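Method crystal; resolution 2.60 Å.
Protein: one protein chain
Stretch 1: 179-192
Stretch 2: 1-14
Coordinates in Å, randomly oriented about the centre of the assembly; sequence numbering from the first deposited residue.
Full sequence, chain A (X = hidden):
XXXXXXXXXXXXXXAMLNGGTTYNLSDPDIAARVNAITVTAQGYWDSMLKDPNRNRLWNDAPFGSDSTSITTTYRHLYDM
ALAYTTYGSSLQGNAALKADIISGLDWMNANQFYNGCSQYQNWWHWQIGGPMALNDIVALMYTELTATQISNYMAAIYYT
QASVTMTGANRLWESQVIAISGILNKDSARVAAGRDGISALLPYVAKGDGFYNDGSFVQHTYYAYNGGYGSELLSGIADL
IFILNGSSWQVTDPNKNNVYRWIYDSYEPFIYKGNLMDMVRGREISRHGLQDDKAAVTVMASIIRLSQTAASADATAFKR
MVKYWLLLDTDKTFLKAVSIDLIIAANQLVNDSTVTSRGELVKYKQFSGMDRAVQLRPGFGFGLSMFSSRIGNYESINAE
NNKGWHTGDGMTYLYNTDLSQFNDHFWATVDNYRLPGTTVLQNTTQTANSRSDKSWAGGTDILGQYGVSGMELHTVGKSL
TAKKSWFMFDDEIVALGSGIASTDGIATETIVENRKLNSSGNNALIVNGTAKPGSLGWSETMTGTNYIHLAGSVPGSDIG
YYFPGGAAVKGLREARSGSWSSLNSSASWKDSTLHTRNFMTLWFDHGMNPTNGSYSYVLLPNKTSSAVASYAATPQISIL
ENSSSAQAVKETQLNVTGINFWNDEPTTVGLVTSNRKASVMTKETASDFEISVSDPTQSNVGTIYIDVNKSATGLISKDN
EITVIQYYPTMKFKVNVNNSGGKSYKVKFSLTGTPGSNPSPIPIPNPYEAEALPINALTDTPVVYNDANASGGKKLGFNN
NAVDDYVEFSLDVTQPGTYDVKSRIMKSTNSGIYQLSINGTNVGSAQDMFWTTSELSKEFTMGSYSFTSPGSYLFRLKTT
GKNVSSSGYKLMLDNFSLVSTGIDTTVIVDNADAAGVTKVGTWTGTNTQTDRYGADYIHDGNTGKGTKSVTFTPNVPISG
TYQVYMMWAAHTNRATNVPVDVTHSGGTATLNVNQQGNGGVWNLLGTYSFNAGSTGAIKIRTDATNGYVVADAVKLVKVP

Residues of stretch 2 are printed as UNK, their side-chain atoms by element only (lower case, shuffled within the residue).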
# COMPACT_ATOMS: atom_id res chain seq x y z
N ALA A 179 -0.03 -29.11 21.82
CA ALA A 179 1.18 -29.82 21.46
C ALA A 179 1.99 -30.20 22.69
O ALA A 179 2.48 -31.33 22.79
CB ALA A 179 2.01 -28.98 20.53
N ILE A 180 2.16 -29.28 23.63
CA ILE A 180 3.04 -29.58 24.74
C ILE A 180 2.39 -30.58 25.70
O ILE A 180 3.05 -31.49 26.19
CB ILE A 180 3.52 -28.32 25.49
CG1 ILE A 180 4.20 -27.36 24.51
CG2 ILE A 180 4.47 -28.71 26.63
CD1 ILE A 180 5.12 -28.04 23.54
N SER A 181 1.09 -30.44 25.94
CA SER A 181 0.42 -31.43 26.76
C SER A 181 0.52 -32.82 26.11
O SER A 181 0.79 -33.81 26.79
CB SER A 181 -1.03 -31.03 27.10
OG SER A 181 -1.80 -30.72 25.95
N GLY A 182 0.35 -32.88 24.79
CA GLY A 182 0.50 -34.14 24.07
C GLY A 182 1.85 -34.79 24.32
O GLY A 182 1.92 -35.98 24.60
N ILE A 183 2.92 -34.01 24.22
CA ILE A 183 4.26 -34.51 24.45
C ILE A 183 4.43 -35.02 25.88
O ILE A 183 4.97 -36.11 26.11
CB ILE A 183 5.28 -33.40 24.19
CG1 ILE A 183 5.32 -33.08 22.70
CG2 ILE A 183 6.66 -33.81 24.70
CD1 ILE A 183 6.38 -32.08 22.30
N LEU A 184 3.97 -34.23 26.84
CA LEU A 184 4.05 -34.59 28.24
C LEU A 184 3.20 -35.81 28.56
O LEU A 184 3.59 -36.65 29.37
CB LEU A 184 3.63 -33.42 29.13
CG LEU A 184 4.53 -32.19 29.05
CD1 LEU A 184 3.98 -31.10 29.95
CD2 LEU A 184 5.97 -32.53 29.42
N ASN A 185 2.04 -35.91 27.91
CA ASN A 185 1.11 -37.01 28.17
C ASN A 185 1.31 -38.20 27.23
O ASN A 185 0.53 -39.15 27.25
CB ASN A 185 -0.33 -36.54 28.09
CG ASN A 185 -1.28 -37.49 28.78
OD1 ASN A 185 -0.95 -38.06 29.82
ND2 ASN A 185 -2.46 -37.70 28.19
N LYS A 186 2.36 -38.12 26.42
CA LYS A 186 2.71 -39.19 25.47
C LYS A 186 1.51 -39.60 24.59
O LYS A 186 1.17 -40.77 24.49
CB LYS A 186 3.33 -40.38 26.21
CG LYS A 186 4.57 -39.98 27.00
CD LYS A 186 5.50 -41.13 27.35
CE LYS A 186 6.79 -40.57 27.97
NZ LYS A 186 7.88 -41.56 28.17
N ASP A 187 0.90 -38.60 23.97
CA ASP A 187 -0.33 -38.78 23.21
C ASP A 187 -0.09 -38.28 21.78
O ASP A 187 -0.33 -37.10 21.47
CB ASP A 187 -1.42 -37.96 23.90
CG ASP A 187 -2.79 -38.15 23.27
OD1 ASP A 187 -2.88 -38.72 22.16
OD2 ASP A 187 -3.79 -37.70 23.89
N SER A 188 0.39 -39.16 20.90
CA SER A 188 0.71 -38.78 19.51
C SER A 188 -0.41 -38.02 18.80
O SER A 188 -0.16 -37.01 18.15
CB SER A 188 1.09 -40.02 18.68
OG SER A 188 0.05 -40.98 18.69
N ALA A 189 -1.64 -38.50 18.93
CA ALA A 189 -2.78 -37.83 18.31
C ALA A 189 -2.89 -36.38 18.77
O ALA A 189 -3.17 -35.48 17.97
CB ALA A 189 -4.06 -38.59 18.62
N ARG A 190 -2.66 -36.16 20.06
CA ARG A 190 -2.77 -34.84 20.65
C ARG A 190 -1.66 -33.93 20.13
O ARG A 190 -1.90 -32.76 19.82
CB ARG A 190 -2.77 -34.94 22.19
CG ARG A 190 -2.72 -33.63 22.94
CD ARG A 190 -4.07 -33.18 23.43
NE ARG A 190 -3.92 -32.11 24.42
CZ ARG A 190 -4.89 -31.26 24.77
NH1 ARG A 190 -6.09 -31.35 24.22
NH2 ARG A 190 -4.64 -30.33 25.68
N VAL A 191 -0.44 -34.46 20.02
CA VAL A 191 0.66 -33.68 19.46
C VAL A 191 0.39 -33.32 17.99
O VAL A 191 0.68 -32.20 17.54
CB VAL A 191 2.00 -34.43 19.52
CG1 VAL A 191 3.13 -33.53 19.05
CG2 VAL A 191 2.27 -34.92 20.93
N ALA A 192 -0.16 -34.27 17.25
CA ALA A 192 -0.42 -34.03 15.84
C ALA A 192 -1.47 -32.93 15.70
O ALA A 192 -1.38 -32.09 14.79
CB ALA A 192 -0.87 -35.31 15.16
N UNK A 1 9.62 -43.78 20.59
CA UNK A 1 8.22 -44.02 20.24
C UNK A 1 7.41 -44.67 21.38
O UNK A 1 7.83 -45.71 21.91
c UNK A 1 8.32 -44.95 19.02
c UNK A 1 9.63 -44.58 18.38
c UNK A 1 10.55 -44.22 19.53
N UNK A 2 6.27 -44.06 21.72
CA UNK A 2 5.41 -44.40 22.89
C UNK A 2 6.02 -44.06 24.26
O UNK A 2 5.31 -43.95 25.27
n UNK A 2 1.41 -45.34 24.45
n UNK A 2 -0.23 -44.82 25.99
c UNK A 2 4.88 -45.85 22.87
c UNK A 2 3.71 -46.09 23.84
n UNK A 2 1.37 -43.27 25.45
c UNK A 2 2.59 -45.07 23.63
c UNK A 2 0.85 -44.48 25.30
N UNK A 3 7.34 -43.89 24.28
CA UNK A 3 8.03 -43.38 25.45
C UNK A 3 9.16 -42.51 24.96
O UNK A 3 9.16 -41.30 25.18
c UNK A 3 8.55 -44.53 26.32
N UNK A 4 10.10 -43.12 24.24
CA UNK A 4 11.37 -42.46 24.00
C UNK A 4 11.36 -41.29 23.01
O UNK A 4 12.16 -40.38 23.15
o UNK A 4 12.68 -45.09 25.45
o UNK A 4 14.04 -43.36 25.52
c UNK A 4 12.49 -43.46 23.71
c UNK A 4 13.12 -44.01 24.98
N UNK A 5 10.45 -41.29 22.04
CA UNK A 5 10.40 -40.12 21.16
C UNK A 5 9.83 -38.94 21.92
O UNK A 5 10.30 -37.80 21.78
o UNK A 5 8.79 -40.64 17.25
o UNK A 5 9.14 -38.53 16.70
c UNK A 5 9.17 -39.48 17.52
c UNK A 5 9.71 -39.19 18.91
c UNK A 5 9.61 -40.37 19.88
N UNK A 6 8.83 -39.22 22.73
CA UNK A 6 8.30 -38.22 23.66
C UNK A 6 9.37 -37.78 24.65
O UNK A 6 9.53 -36.58 24.88
c UNK A 6 4.25 -38.57 21.93
c UNK A 6 5.58 -40.50 23.37
c UNK A 6 7.10 -38.80 24.39
c UNK A 6 5.30 -38.22 22.75
c UNK A 6 3.86 -39.89 21.82
c UNK A 6 4.53 -40.85 22.54
c UNK A 6 5.97 -39.18 23.48
N UNK A 7 10.10 -38.73 25.22
CA UNK A 7 11.17 -38.42 26.15
C UNK A 7 12.18 -37.47 25.52
O UNK A 7 12.67 -36.55 26.17
o UNK A 7 10.15 -40.10 28.22
c UNK A 7 10.99 -40.60 27.46
c UNK A 7 11.90 -39.68 26.64
o UNK A 7 11.12 -41.84 27.31
N UNK A 8 12.46 -37.69 24.24
CA UNK A 8 13.46 -36.89 23.54
C UNK A 8 12.98 -35.46 23.35
O UNK A 8 13.74 -34.51 23.57
c UNK A 8 13.78 -37.50 22.16
c UNK A 8 14.75 -36.62 21.43
o UNK A 8 14.39 -38.78 22.35
N UNK A 9 11.73 -35.32 22.94
CA UNK A 9 11.12 -34.01 22.74
C UNK A 9 11.03 -33.28 24.07
O UNK A 9 11.44 -32.12 24.17
c UNK A 9 8.27 -34.69 20.14
c UNK A 9 10.56 -33.73 19.79
c UNK A 9 9.74 -34.14 22.10
c UNK A 9 9.71 -34.63 20.66
N UNK A 10 10.50 -33.96 25.09
CA UNK A 10 10.36 -33.38 26.42
C UNK A 10 11.69 -32.84 26.94
O UNK A 10 11.74 -31.77 27.55
c UNK A 10 9.77 -34.39 27.41
c UNK A 10 9.46 -33.78 28.78
n UNK A 10 10.25 -35.74 30.06
n UNK A 10 9.15 -37.55 29.12
c UNK A 10 9.13 -34.82 29.85
n UNK A 10 11.30 -37.79 29.91
c UNK A 10 10.23 -37.03 29.69
N UNK A 11 12.77 -33.56 26.66
CA UNK A 11 14.09 -33.14 27.12
C UNK A 11 14.57 -31.93 26.35
O UNK A 11 15.23 -31.04 26.89
o UNK A 11 16.32 -36.70 26.71
c UNK A 11 14.87 -35.36 28.05
c UNK A 11 15.09 -34.28 27.01
c UNK A 11 15.60 -36.65 27.73
o UNK A 11 15.44 -37.62 28.51
N UNK A 12 14.23 -31.91 25.06
CA UNK A 12 14.55 -30.78 24.21
C UNK A 12 13.83 -29.52 24.72
O UNK A 12 14.42 -28.44 24.79
n UNK A 12 14.06 -30.42 18.05
c UNK A 12 14.63 -29.79 19.27
c UNK A 12 14.69 -30.16 21.75
c UNK A 12 13.91 -30.35 20.47
c UNK A 12 14.12 -31.08 22.79
N UNK A 13 12.56 -29.68 25.10
CA UNK A 13 11.73 -28.57 25.56
C UNK A 13 12.22 -28.04 26.89
O UNK A 13 12.34 -26.83 27.09
c UNK A 13 8.53 -27.80 27.10
c UNK A 13 7.65 -26.75 27.32
c UNK A 13 9.32 -27.85 25.96
c UNK A 13 10.27 -29.00 25.72
o UNK A 13 6.71 -24.66 26.56
c UNK A 13 8.34 -25.77 25.24
c UNK A 13 9.21 -26.83 25.04
c UNK A 13 7.56 -25.73 26.38
N UNK A 14 12.49 -28.97 27.81
CA UNK A 14 12.98 -28.63 29.13
C UNK A 14 14.28 -27.85 29.00
O UNK A 14 14.45 -26.82 29.66
c UNK A 14 13.82 -29.62 31.32
c UNK A 14 13.19 -29.89 29.97
c UNK A 14 14.71 -30.68 33.40
n UNK A 14 14.48 -31.74 34.42
c UNK A 14 13.74 -30.82 32.24
O HOH W 1 6.71 -37.05 28.06

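Position 1 has three side-chain carbons that close a ring onto its own backbone N, the signature of proline. Pro1 is poorly ordered and does not reach stretch 1.

Position 2 carries three carbons, a nitrogen, then a carbon bearing two more nitrogens: a guanidinium, hence arginine. Arg2 NH1 lies 2.7 Å from Lys186 O, but the angle is too poor for a hydrogen bond, and the residue's high B values advise caution.

Position 3 has one side-chain carbon and is alanine. Ala3 is the N-cap of the helix that follows; its O accepts from Lys186 NZ at 3.3 Å, and its CB is 3.6 Å from the same NZ.

Position 4 shows two carbons, the second carrying two oxygens, so it is aspartate; Asp4 points away from stretch 1. Position 5 adds one carbon before the carboxylate, which makes it glutamate, and Glu5 is bonded elsewhere in the structure.

At position 6 one carbon leads to a ring of six carbons with no oxygen: phenylalanine. Lys186 covers one face of the Phe6 ring, its CA 3.6 Å from the ring centroid and only 3° off the normal. Val191 CG2 approaches the ring edge, 4.3 Å from Phe6 CE1.

Position 7 again has two carbons with two oxygens on the second and is aspartate. CA to CB points away from stretch 1, yet the carboxylate comes nearer: Asp7 OD1 receives Lys186 NZ at 2.7 Å in a salt bridge.

Position 8 has a carbon carrying one oxygen and one carbon, which is threonine; Thr8 OG1 donates to Asp4 O at 2.9 Å, within its own helix. Position 9 has four carbons forked at the second, a leucine, and Leu9 CD1 packs 3.9 Å from Ile183 CD1.

Position 10 repeats the guanidinium pattern and is arginine. Arg10 NH2 donates to Asp7 OD1 at 2.9 Å, and Arg10 CG lies 3.8 Å from Leu184 CD2.

Position 11, three carbons with two oxygens on the third, is glutamate. Position 12, four carbons in a row ending in nitrogen, is lysine. Both Glu11 and Lys12 lie out of reach.

Position 13 has a carbon and a six-carbon ring bearing one oxygen: tyrosine. Tyr13 CE2 is 3.8 Å from Ile180 CG2. Position 14 repeats the four-carbon chain ending in nitrogen, so it is lysine, and Lys14 also makes no contact.

The helix axes approach to 9.6 Å at 127° between their N-to-C directions. Phe6, Leu9 and Tyr13 all point toward stretch 1, and Phe6 fits as a knob among Gly182, Ile183, Ser188 and Val191. Lys186 combines both kinds of contact: its CA lies over the aromatic face while its NZ reaches Asp7. Because Asp7 OD1 accepts from both Lys186 and Arg10, this acid offsets two cations whose NZ and NH2 atoms, respectively, are 4.3 Å apart. Water 1 adds a bridge, accepting from Arg10 NH2 at 2.7 Å and donating to Ile183 O at 2.8 Å.

Stretch 2 (1-14) PRADEFDTLREKYK
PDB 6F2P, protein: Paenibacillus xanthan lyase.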